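Local coordinates for RagA protein (Porphyromonas gingivalis, PDB 6SLN), which probably imports oligopeptides across the outer membrane as the TonB-dependent barrel component of the RagAB peptide transporter, at residues Thr469-Arg475 / Glu488-Tyr494. Residues are numbered along the deposited sequence; the frame is centred on the assembly and turned at random.
Sequences TRTSSKR and ERRERAY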
ATOM      1  N   THR A 469      -8.160  -6.734   4.920  1.00 33.99           N
ATOM      2  CA  THR A 469      -7.138  -7.745   5.065  1.00 28.98           C
ATOM      3  C   THR A 469      -5.782  -7.115   4.829  1.00 31.28           C
ATOM      4  O   THR A 469      -5.587  -6.388   3.851  1.00 42.77           O
ATOM      5  CB  THR A 469      -7.365  -8.883   4.079  1.00 32.90           C
ATOM      6  OG1 THR A 469      -8.731  -9.300   4.178  1.00 41.78           O
ATOM      7  CG2 THR A 469      -6.423 -10.048   4.379  1.00 26.40           C
ATOM      8  N   ARG A 470      -4.861  -7.391   5.730  1.00 29.07           N
ATOM      9  CA  ARG A 470      -3.467  -7.033   5.554  1.00 38.17           C
ATOM     10  C   ARG A 470      -2.670  -8.320   5.417  1.00 40.53           C
ATOM     11  O   ARG A 470      -2.806  -9.242   6.234  1.00 34.23           O
ATOM     12  CB  ARG A 470      -2.960  -6.195   6.732  1.00 35.19           C
ATOM     13  CG  ARG A 470      -3.522  -4.765   6.726  1.00 25.57           C
ATOM     14  CD  ARG A 470      -2.835  -3.942   5.661  1.00 25.27           C
ATOM     15  NE  ARG A 470      -1.536  -3.455   6.110  1.00 26.51           N
ATOM     16  CZ  ARG A 470      -0.375  -4.065   5.850  1.00 36.12           C
ATOM     17  NH1 ARG A 470      -0.352  -5.184   5.134  1.00 35.76           N
ATOM     18  NH2 ARG A 470       0.771  -3.554   6.291  1.00 29.14           N
ATOM     19  N   THR A 471      -1.880  -8.405   4.367  1.00 38.14           N
ATOM     20  CA  THR A 471      -0.953  -9.506   4.232  1.00 33.47           C
ATOM     21  C   THR A 471       0.441  -8.924   4.212  1.00 37.14           C
ATOM     22  O   THR A 471       0.654  -7.776   3.795  1.00 40.04           O
ATOM     23  CB  THR A 471      -1.197 -10.336   2.976  1.00 25.73           C
ATOM     24  OG1 THR A 471      -0.959  -9.529   1.815  1.00 33.76           O
ATOM     25  CG2 THR A 471      -2.603 -10.816   2.979  1.00 25.92           C
ATOM     26  N   SER A 472       1.375  -9.731   4.695  1.00 36.64           N
ATOM     27  CA  SER A 472       2.747  -9.315   4.883  1.00 33.36           C
ATOM     28  C   SER A 472       3.621 -10.461   4.439  1.00 33.79           C
ATOM     29  O   SER A 472       3.370 -11.611   4.807  1.00 44.51           O
ATOM     30  CB  SER A 472       3.022  -8.959   6.345  1.00 29.76           C
ATOM     31  OG  SER A 472       4.323  -8.436   6.439  1.00 32.91           O
ATOM     32  N   SER A 473       4.635 -10.154   3.653  1.00 36.55           N
ATOM     33  CA  SER A 473       5.466 -11.192   3.076  1.00 40.57           C
ATOM     34  C   SER A 473       6.900 -10.687   3.013  1.00 40.22           C
ATOM     35  O   SER A 473       7.145  -9.525   2.669  1.00 40.01           O
ATOM     36  CB  SER A 473       4.935 -11.595   1.690  1.00 44.31           C
ATOM     37  OG  SER A 473       5.989 -11.966   0.819  1.00 54.38           O
ATOM     38  N   LYS A 474       7.849 -11.561   3.350  1.00 42.25           N
ATOM     39  CA  LYS A 474       9.246 -11.166   3.409  1.00 44.09           C
ATOM     40  C   LYS A 474      10.121 -12.179   2.690  1.00 45.87           C
ATOM     41  O   LYS A 474       9.828 -13.378   2.670  1.00 49.10           O
ATOM     42  CB  LYS A 474       9.728 -11.013   4.869  1.00 49.35           C
ATOM     43  CG  LYS A 474       9.311  -9.701   5.522  1.00 45.22           C
ATOM     44  CD  LYS A 474      10.023  -9.494   6.829  1.00 43.07           C
ATOM     45  CE  LYS A 474       9.032  -9.178   7.915  1.00 47.01           C
ATOM     46  NZ  LYS A 474       9.696  -8.497   9.050  1.00 48.40           N
ATOM     47  N   ARG A 475      11.196 -11.671   2.097  1.00 42.85           N
ATOM     48  CA  ARG A 475      12.341 -12.465   1.651  1.00 44.68           C
ATOM     49  C   ARG A 475      13.507 -12.095   2.569  1.00 36.17           C
ATOM     50  O   ARG A 475      14.085 -11.012   2.436  1.00 38.39           O
ATOM     51  CB  ARG A 475      12.666 -12.176   0.189  1.00 46.89           C
ATOM     52  CG  ARG A 475      12.882 -13.398  -0.635  1.00 46.71           C
ATOM     53  CD  ARG A 475      13.258 -13.132  -2.117  1.00 64.44           C
ATOM     54  NE  ARG A 475      12.256 -12.369  -2.873  1.00 74.68           N
ATOM     55  CZ  ARG A 475      11.024 -12.780  -3.180  1.00 78.31           C
ATOM     56  NH1 ARG A 475      10.582 -13.976  -2.806  1.00 75.92           N
ATOM     57  NH2 ARG A 475      10.219 -11.972  -3.867  1.00 81.13           N
ATOM     58  N   GLU A 488      13.735  -8.737   0.865  1.00 39.25           N
ATOM     59  CA  GLU A 488      12.603  -8.110   0.207  1.00 45.04           C
ATOM     60  C   GLU A 488      11.385  -8.205   1.117  1.00 31.55           C
ATOM     61  O   GLU A 488      11.289  -9.060   2.001  1.00 30.13           O
ATOM     62  CB  GLU A 488      12.315  -8.758  -1.173  1.00 52.62           C
ATOM     63  CG  GLU A 488      13.592  -9.179  -1.936  1.00 63.91           C
ATOM     64  CD  GLU A 488      13.371  -9.472  -3.427  1.00 77.64           C
ATOM     65  OE1 GLU A 488      12.209  -9.642  -3.857  1.00 80.03           O
ATOM     66  OE2 GLU A 488      14.376  -9.541  -4.175  1.00 82.01           O
ATOM     67  N   ARG A 489      10.429  -7.332   0.870  1.00 26.88           N
ATOM     68  CA  ARG A 489       9.237  -7.324   1.693  1.00 28.52           C
ATOM     69  C   ARG A 489       8.109  -6.777   0.843  1.00 34.58           C
ATOM     70  O   ARG A 489       8.332  -5.878   0.029  1.00 34.97           O
ATOM     71  CB  ARG A 489       9.451  -6.467   2.933  1.00 33.12           C
ATOM     72  CG  ARG A 489       8.233  -6.370   3.808  1.00 45.02           C
ATOM     73  CD  ARG A 489       8.530  -5.612   5.073  1.00 35.95           C
ATOM     74  NE  ARG A 489       7.465  -5.758   6.054  1.00 35.33           N
ATOM     75  CZ  ARG A 489       7.538  -5.282   7.293  1.00 38.33           C
ATOM     76  NH1 ARG A 489       8.633  -4.635   7.684  1.00 37.57           N
ATOM     77  NH2 ARG A 489       6.518  -5.441   8.130  1.00 29.85           N
ATOM     78  N   ARG A 490       6.909  -7.331   1.019  1.00 29.79           N
ATOM     79  CA  ARG A 490       5.731  -6.883   0.282  1.00 26.52           C
ATOM     80  C   ARG A 490       4.574  -6.778   1.260  1.00 30.84           C
ATOM     81  O   ARG A 490       4.371  -7.669   2.090  1.00 32.11           O
ATOM     82  CB  ARG A 490       5.386  -7.834  -0.891  1.00 29.43           C
ATOM     83  CG  ARG A 490       3.970  -7.680  -1.482  1.00 30.20           C
ATOM     84  CD  ARG A 490       3.923  -7.950  -2.998  1.00 38.81           C
ATOM     85  NE  ARG A 490       4.611  -9.174  -3.388  1.00 55.59           N
ATOM     86  CZ  ARG A 490       4.245 -10.407  -3.026  1.00 78.26           C
ATOM     87  NH1 ARG A 490       3.179 -10.602  -2.254  1.00 82.78           N
ATOM     88  NH2 ARG A 490       4.957 -11.461  -3.426  1.00 84.52           N
ATOM     89  N   GLU A 491       3.847  -5.672   1.190  1.00 24.92           N
ATOM     90  CA  GLU A 491       2.702  -5.441   2.053  1.00 28.37           C
ATOM     91  C   GLU A 491       1.478  -5.118   1.204  1.00 36.02           C
ATOM     92  O   GLU A 491       1.558  -4.357   0.223  1.00 32.19           O
ATOM     93  CB  GLU A 491       2.969  -4.294   3.031  1.00 29.99           C
ATOM     94  CG  GLU A 491       4.181  -4.502   3.858  1.00 30.39           C
ATOM     95  CD  GLU A 491       3.890  -5.312   5.092  1.00 36.06           C
ATOM     96  OE1 GLU A 491       2.718  -5.358   5.510  1.00 33.45           O
ATOM     97  OE2 GLU A 491       4.844  -5.894   5.651  1.00 38.20           O
ATOM     98  N   ARG A 492       0.338  -5.664   1.605  1.00 24.90           N
ATOM     99  CA  ARG A 492      -0.863  -5.548   0.804  1.00 29.81           C
ATOM    100  C   ARG A 492      -2.035  -5.212   1.697  1.00 32.29           C
ATOM    101  O   ARG A 492      -2.101  -5.644   2.856  1.00 39.07           O
ATOM    102  CB  ARG A 492      -1.169  -6.848   0.056  1.00 32.95           C
ATOM    103  CG  ARG A 492      -0.514  -6.933  -1.292  1.00 29.41           C
ATOM    104  CD  ARG A 492      -0.577  -8.322  -1.752  1.00 36.88           C
ATOM    105  NE  ARG A 492       0.141  -8.513  -3.003  1.00 51.09           N
ATOM    106  CZ  ARG A 492       0.392  -9.713  -3.511  1.00 45.97           C
ATOM    107  NH1 ARG A 492      -0.022 -10.785  -2.855  1.00 40.28           N
ATOM    108  NH2 ARG A 492       1.044  -9.835  -4.658  1.00 38.92           N
ATOM    109  N   ALA A 493      -2.988  -4.481   1.123  1.00 28.66           N
ATOM    110  CA  ALA A 493      -4.207  -4.118   1.829  1.00 25.05           C
ATOM    111  C   ALA A 493      -5.369  -4.356   0.893  1.00 29.16           C
ATOM    112  O   ALA A 493      -5.405  -3.783  -0.199  1.00 37.42           O
ATOM    113  CB  ALA A 493      -4.168  -2.660   2.290  1.00 29.77           C
ATOM    114  N   TYR A 494      -6.300  -5.210   1.318  1.00 35.16           N
ATOM    115  CA  TYR A 494      -7.482  -5.599   0.555  1.00 26.62           C
ATOM    116  C   TYR A 494      -8.705  -5.050   1.262  1.00 28.68           C
ATOM    117  O   TYR A 494      -8.758  -5.061   2.502  1.00 31.64           O
ATOM    118  CB  TYR A 494      -7.640  -7.135   0.475  1.00 37.05           C
ATOM    119  CG  TYR A 494      -6.519  -7.941  -0.161  1.00 38.78           C
ATOM    120  CD1 TYR A 494      -5.356  -8.248   0.540  1.00 41.43           C
ATOM    121  CD2 TYR A 494      -6.659  -8.455  -1.444  1.00 27.50           C
ATOM    122  CE1 TYR A 494      -4.344  -9.007  -0.050  1.00 45.44           C
ATOM    123  CE2 TYR A 494      -5.662  -9.214  -2.032  1.00 25.75           C
ATOM    124  CZ  TYR A 494      -4.509  -9.483  -1.339  1.00 41.60           C
ATOM    125  OH  TYR A 494      -3.528 -10.228  -1.946  1.00 42.19           O
TER
HETATM  126  O   HOH W   1      -1.155 -11.144  -0.556  1.00 36.29           O
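E491 gathers three partners on the face it shares with R470, S472 and R489. With chi1 and chi2 both m, its side chain bends toward the neighbouring strand. E491 OE1 forms a salt bridge with R470 NH2 (2.8 Å), while E491 OE2 accepts hydrogen bonds from S472 OG (2.7 Å) and R489 NE (2.7 Å), the latter a salt bridge within one strand. R470 reaches it by folding back, with chi1, chi2 and chi3 all m, which also brings NH1 within 2.9 Å of R492 O. R489 is instead fully extended, so its guanidinium passes E491 to reach M546 O and an acidic side chain of RagB. Serine's short hydroxyl suits the non-hydrogen-bonded pair S472–E491, and A493 leaves room for R470 CD, 3.8 Å from its CB. These strands, 456-475 and 487-510, form an antiparallel hairpin in the transmembrane β-barrel of a TonB-dependent receptor; backbone hydrogen bonds, such as R490 N to S473 O (2.8 Å), set the register. On the alternate face, T471, with chi1 p, directs OG1 to a water whose oxygen lies 2.9 Å from T471 OG1, 2.6 Å from R492 NH1 and 2.9 Å from Y494 OH; R492 NE also pairs with E561. At the far end of that face, R475 NE meets E488 OE1 at 2.9 Å, opposite charges matched across a hydrogen-bonded pair.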